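Local coordinates for tyrosine recombinase XerH (PDB 5JK0), which catalyses site-specific cutting and rejoining of DNA at difH sites through a tyrosine-linked intermediate, and takes part in chromosome segregation, at a contact of chain A with DNA and the interface of chains A and B. Residues are numbered along the deposited sequence; one frame, centred on the assembly and turned at random. Chains: chain A/B, Tyrosine recombinase XerH.

Contact 1: a contact of chain A with DNA. Residues chain A 27, 31-32, 72, 76. With nucleotides of chain C.
A:Lys27 and A:Ser32 of the N-terminal SAM-like region grip two successive phosphates of one strand of the difH duplex. The site is mostly a backbone clamp. A:Lys27 lies near the end of helix 12-30. Its chain bends once, at chi2 (-59°), and then runs straight, which carries the ammonium to the phosphate of DT19. NZ forms a salt bridge with OP2 at 3.0 Å and faces OP1 as well. Both hydrogen bonds are weak, so charge attraction probably carries much of this contact. A water adds a second route. It lies 2.6 Å from A:Lys27 NZ and also bonds to DT19 OP1. A:Tyr76, on helix 74-88, reaches the same phosphate with its hydroxyl tip. The modelled approach to OP2 is too short, so its geometry is doubtful. A:Lys27 CE lies over one face of the tyrosine ring, toward the rim, which may help place the lysine chain.

Just beyond the helix, the main chain takes over. A:Ser32 N donates to OP2 of DT20 at 2.9 Å, with 152° at the hydrogen. The hydroxyl OG is anti to the backbone N (chi1 178°), and it is CB that touches OP1 of the DT20 phosphate. Between these two grips, A:Leu31 sets its CD2 branch against DT20 OP2 at 3.5 Å. The same methyl lies near the sugar carbon C3' of DT19. A:Leu31 thus packs against the backbone where DT19 joins DT20. None of these contacts reads sequence.

Base contacts are few and involve no hydrogen bond in this patch. They centre on the 5-methyl group of DT20, a paired thymine whose methyl faces the major groove. A:Gly72, in the 3-10 helix 71-73, meets this methyl. This may favour thymine, but only by shape. Its carbonyl O lies 3.7 Å from DT20 C7, and the apolar contact is A:Gly72 CA to the same C7 at 3.9 Å.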
loop_
_atom_site.group_PDB
_atom_site.type_symbol
_atom_site.label_atom_id
_atom_site.label_comp_id
_atom_site.label_asym_id
_atom_site.label_seq_id
_atom_site.Cartn_x
_atom_site.Cartn_y
_atom_site.Cartn_z
ATOM N N LYS A 27 -10.160 14.862 18.236
ATOM C CA LYS A 27 -10.492 13.445 18.132
ATOM C C LYS A 27 -11.864 13.237 17.495
ATOM O O LYS A 27 -12.094 12.240 16.813
ATOM C CB LYS A 27 -10.440 12.780 19.509
ATOM C CG LYS A 27 -9.026 12.527 20.012
ATOM C CD LYS A 27 -8.259 11.633 19.045
ATOM C CE LYS A 27 -6.841 11.378 19.522
ATOM N NZ LYS A 27 -6.086 10.509 18.572
ATOM N N LEU A 31 -11.451 10.503 14.602
ATOM C CA LEU A 31 -11.960 9.160 14.862
ATOM C C LEU A 31 -13.062 8.802 13.866
ATOM O O LEU A 31 -13.623 9.679 13.212
ATOM C CB LEU A 31 -12.475 9.046 16.298
ATOM C CG LEU A 31 -11.416 9.179 17.396
ATOM C CD1 LEU A 31 -12.051 9.148 18.780
ATOM C CD2 LEU A 31 -10.360 8.092 17.260
ATOM N N SER A 32 -13.366 7.511 13.760
ATOM C CA SER A 32 -14.324 7.016 12.771
ATOM C C SER A 32 -15.718 7.625 12.927
ATOM O O SER A 32 -16.244 7.731 14.035
ATOM C CB SER A 32 -14.418 5.491 12.850
ATOM O OG SER A 32 -15.371 4.990 11.930
ATOM N N GLY A 72 -16.110 6.426 19.458
ATOM C CA GLY A 72 -14.721 6.394 19.886
ATOM C C GLY A 72 -14.325 7.411 20.943
ATOM O O GLY A 72 -13.343 7.215 21.660
ATOM N N TYR A 76 -11.580 8.491 25.528
ATOM C CA TYR A 76 -10.680 9.595 25.850
ATOM C C TYR A 76 -11.263 10.602 26.842
ATOM O O TYR A 76 -10.537 11.153 27.669
ATOM C CB TYR A 76 -10.275 10.329 24.570
ATOM C CG TYR A 76 -9.344 9.541 23.676
ATOM C CD1 TYR A 76 -7.985 9.472 23.951
ATOM C CD2 TYR A 76 -9.822 8.870 22.556
ATOM C CE1 TYR A 76 -7.127 8.755 23.141
ATOM C CE2 TYR A 76 -8.970 8.150 21.736
ATOM C CZ TYR A 76 -7.623 8.096 22.034
ATOM O OH TYR A 76 -6.765 7.382 21.228
ATOM P P DT C 19 -5.971 7.228 17.630
ATOM O OP1 DT C 19 -6.149 8.254 16.578
ATOM O OP2 DT C 19 -6.311 7.568 19.029
ATOM O "O5'" DT C 19 -6.798 5.928 17.200
ATOM C "C5'" DT C 19 -6.453 5.239 16.000
ATOM C "C4'" DT C 19 -7.451 4.135 15.695
ATOM O "O4'" DT C 19 -7.343 3.093 16.696
ATOM C "C3'" DT C 19 -8.917 4.568 15.680
ATOM O "O3'" DT C 19 -9.578 3.984 14.564
ATOM C "C2'" DT C 19 -9.458 4.034 17.007
ATOM C "C1'" DT C 19 -8.623 2.779 17.197
ATOM N N1 DT C 19 -8.475 2.368 18.623
ATOM C C2 DT C 19 -8.910 1.121 19.014
ATOM O O2 DT C 19 -9.424 0.324 18.253
ATOM N N3 DT C 19 -8.721 0.839 20.341
ATOM C C4 DT C 19 -8.154 1.660 21.298
ATOM O O4 DT C 19 -8.029 1.314 22.469
ATOM C C5 DT C 19 -7.722 2.953 20.824
ATOM C C7 DT C 19 -7.092 3.929 21.771
ATOM C C6 DT C 19 -7.900 3.240 19.524
ATOM P P DT C 20 -11.079 4.413 14.189
ATOM O OP1 DT C 20 -11.199 4.359 12.716
ATOM O OP2 DT C 20 -11.395 5.667 14.910
ATOM O "O5'" DT C 20 -11.975 3.247 14.815
ATOM C "C5'" DT C 20 -11.824 1.914 14.345
ATOM C "C4'" DT C 20 -12.640 0.948 15.184
ATOM O "O4'" DT C 20 -12.089 0.880 16.517
ATOM C "C3'" DT C 20 -14.119 1.316 15.347
ATOM O "O3'" DT C 20 -14.933 0.277 14.807
ATOM C "C2'" DT C 20 -14.310 1.473 16.867
ATOM C "C1'" DT C 20 -13.135 0.690 17.429
ATOM N N1 DT C 20 -12.681 1.164 18.768
ATOM C C2 DT C 20 -12.682 0.287 19.830
ATOM O O2 DT C 20 -13.045 -0.873 19.738
ATOM N N3 DT C 20 -12.241 0.819 21.011
ATOM C C4 DT C 20 -11.808 2.112 21.235
ATOM O O4 DT C 20 -11.431 2.496 22.339
ATOM C C5 DT C 20 -11.831 2.981 20.082
ATOM C C7 DT C 20 -11.384 4.408 20.204
ATOM C C6 DT C 20 -12.260 2.470 18.917
HETATM O O HOH W 1 -6.668 11.127 16.085
#

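Contact 2: the interface of chains A and B. Residues chain A 357, 360-361; chain B 210, 250, 252-253.
A:Trp360 and A:Glu361, in the C-terminal tail of chain A, dock on the catalytic domain of chain B. A:Trp360 meets B:Phe210 at the end of helix 198-211. The two rings stand nearly perpendicular, at 87° for the five-membered ring. The phenyl edge points down onto one indole face, with B:Phe210 CD1 3.6 Å from A:Trp360 CE2. The indole also spends its polar atom on the same residue. A:Trp360 NE1 donates to B:Phe210 O at 3.1 Å. It uses a carbonyl lone pair, in the carbonyl plane, with the oxygen tilted 19° from the indole plane. Edge and hydrogen bond together should fix the rotation of the indole.

B:His253 sits behind this pair. Its imidazole is held between B:Phe252 CE1 over one face and B:Phe210 CE1 over the other. This should limit its rotation, and CE1 lies 3.9 Å from A:Trp360 CB. In its ring plane, B:His253 NE2 meets a water at 2.8 Å.

That water is also bonded to A:Ala357 O and, at 2.9 Å, to A:Glu361 OE1. A:Glu361 takes the crowded position at its first torsion (chi1 55°), with CG between N and the carbonyl carbon, and then extends so that its carboxylate reaches chain B. OE1 lies against B:Lys250 CG at 3.4 Å, and the two side chains cross at about a right angle. A:Glu361 OE1 also lies at the edge of the B:Phe252 ring, in its plane. B:Lys250 NZ stays 4.3 Å from A:Glu361 OE1, so any attraction acts without charge contact. A second water joins A:Ala357 O to the backbone N of B:Lys250.

The contact fastens the C-terminal tail of one subunit to the next. Such exchange of C-terminal segments is seen in many tyrosine recombinases. It likely links subunits of the synaptic complex and may help couple their activity.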
loop_
_atom_site.group_PDB
_atom_site.type_symbol
_atom_site.label_atom_id
_atom_site.label_comp_id
_atom_site.label_asym_id
_atom_site.label_seq_id
_atom_site.Cartn_x
_atom_site.Cartn_y
_atom_site.Cartn_z
ATOM N N ALA A 357 10.317 -32.924 15.273
ATOM C CA ALA A 357 11.588 -33.633 15.209
ATOM C C ALA A 357 11.467 -34.938 14.426
ATOM O O ALA A 357 12.471 -35.572 14.104
ATOM C CB ALA A 357 12.109 -33.906 16.612
ATOM N N TRP A 360 11.997 -35.851 9.782
ATOM C CA TRP A 360 13.155 -36.371 9.062
ATOM C C TRP A 360 13.094 -37.884 8.863
ATOM O O TRP A 360 13.894 -38.446 8.114
ATOM C CB TRP A 360 14.449 -36.003 9.794
ATOM C CG TRP A 360 14.622 -34.532 10.004
ATOM C CD1 TRP A 360 14.428 -33.841 11.166
ATOM C CD2 TRP A 360 15.020 -33.566 9.024
ATOM N NE1 TRP A 360 14.683 -32.504 10.970
ATOM C CE2 TRP A 360 15.049 -32.309 9.665
ATOM C CE3 TRP A 360 15.355 -33.640 7.667
ATOM C CZ2 TRP A 360 15.398 -31.139 8.995
ATOM C CZ3 TRP A 360 15.701 -32.475 7.005
ATOM C CH2 TRP A 360 15.722 -31.241 7.671
ATOM N N GLU A 361 12.148 -38.542 9.528
ATOM C CA GLU A 361 12.071 -40.000 9.469
ATOM C C GLU A 361 10.703 -40.526 9.031
ATOM O O GLU A 361 10.507 -41.738 8.940
ATOM C CB GLU A 361 12.440 -40.602 10.827
ATOM C CG GLU A 361 11.622 -40.072 11.991
ATOM C CD GLU A 361 12.057 -40.653 13.323
ATOM O OE1 GLU A 361 12.406 -39.865 14.227
ATOM O OE2 GLU A 361 12.052 -41.893 13.465
ATOM N N PHE B 210 18.728 -29.873 11.600
ATOM C CA PHE B 210 17.651 -30.718 12.103
ATOM C C PHE B 210 16.663 -29.986 13.015
ATOM O O PHE B 210 15.514 -30.407 13.141
ATOM C CB PHE B 210 18.231 -31.925 12.846
ATOM C CG PHE B 210 18.863 -32.945 11.943
ATOM C CD1 PHE B 210 18.113 -33.588 10.972
ATOM C CD2 PHE B 210 20.205 -33.267 12.069
ATOM C CE1 PHE B 210 18.690 -34.527 10.139
ATOM C CE2 PHE B 210 20.787 -34.204 11.239
ATOM C CZ PHE B 210 20.029 -34.839 10.274
ATOM N N LYS B 250 15.958 -36.002 17.765
ATOM C CA LYS B 250 16.212 -37.434 17.893
ATOM C C LYS B 250 17.708 -37.695 18.022
ATOM O O LYS B 250 18.513 -37.112 17.297
ATOM C CB LYS B 250 15.636 -38.197 16.697
ATOM C CG LYS B 250 14.122 -38.098 16.562
ATOM C CD LYS B 250 13.400 -38.666 17.779
ATOM C CE LYS B 250 13.188 -40.171 17.677
ATOM N NZ LYS B 250 14.444 -40.960 17.822
ATOM N N PHE B 252 19.692 -40.241 17.340
ATOM C CA PHE B 252 20.451 -40.959 16.315
ATOM C C PHE B 252 20.999 -40.031 15.229
ATOM O O PHE B 252 21.876 -40.420 14.460
ATOM C CB PHE B 252 19.598 -42.071 15.685
ATOM C CG PHE B 252 18.455 -41.576 14.836
ATOM C CD1 PHE B 252 18.632 -41.326 13.484
ATOM C CD2 PHE B 252 17.195 -41.397 15.383
ATOM C CE1 PHE B 252 17.584 -40.881 12.701
ATOM C CE2 PHE B 252 16.139 -40.957 14.601
ATOM C CZ PHE B 252 16.336 -40.696 13.259
ATOM N N HIS B 253 20.488 -38.804 15.174
ATOM C CA HIS B 253 20.970 -37.828 14.205
ATOM C C HIS B 253 22.378 -37.337 14.538
ATOM O O HIS B 253 23.163 -37.037 13.639
ATOM C CB HIS B 253 20.020 -36.630 14.121
ATOM C CG HIS B 253 18.713 -36.933 13.458
ATOM N ND1 HIS B 253 18.628 -37.505 12.206
ATOM C CD2 HIS B 253 17.438 -36.729 13.866
ATOM C CE1 HIS B 253 17.356 -37.646 11.875
ATOM N NE2 HIS B 253 16.614 -37.183 12.865
HETATM O O HOH W 2 14.975 -34.765 15.118
HETATM O O HOH W 3 13.809 -37.620 13.098
#

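Contact 1 and contact 2 lie about 54 Å apart, measured between the centres of their C-alpha atoms. They share no residue or secondary-structure element. Chain A contributes to both, with its N-terminal part at contact 1 and its C-terminal tail at contact 2. The first holds the DNA; the second reaches a neighbouring subunit. Contact 1 is centred about 14 Å from A:Lys240, and contact 2 about 16 Å from B:Arg214. One subunit can thus grip its DNA while touching the catalytic domain of another. This would suit a recombinase whose subunits must act together on paired sites.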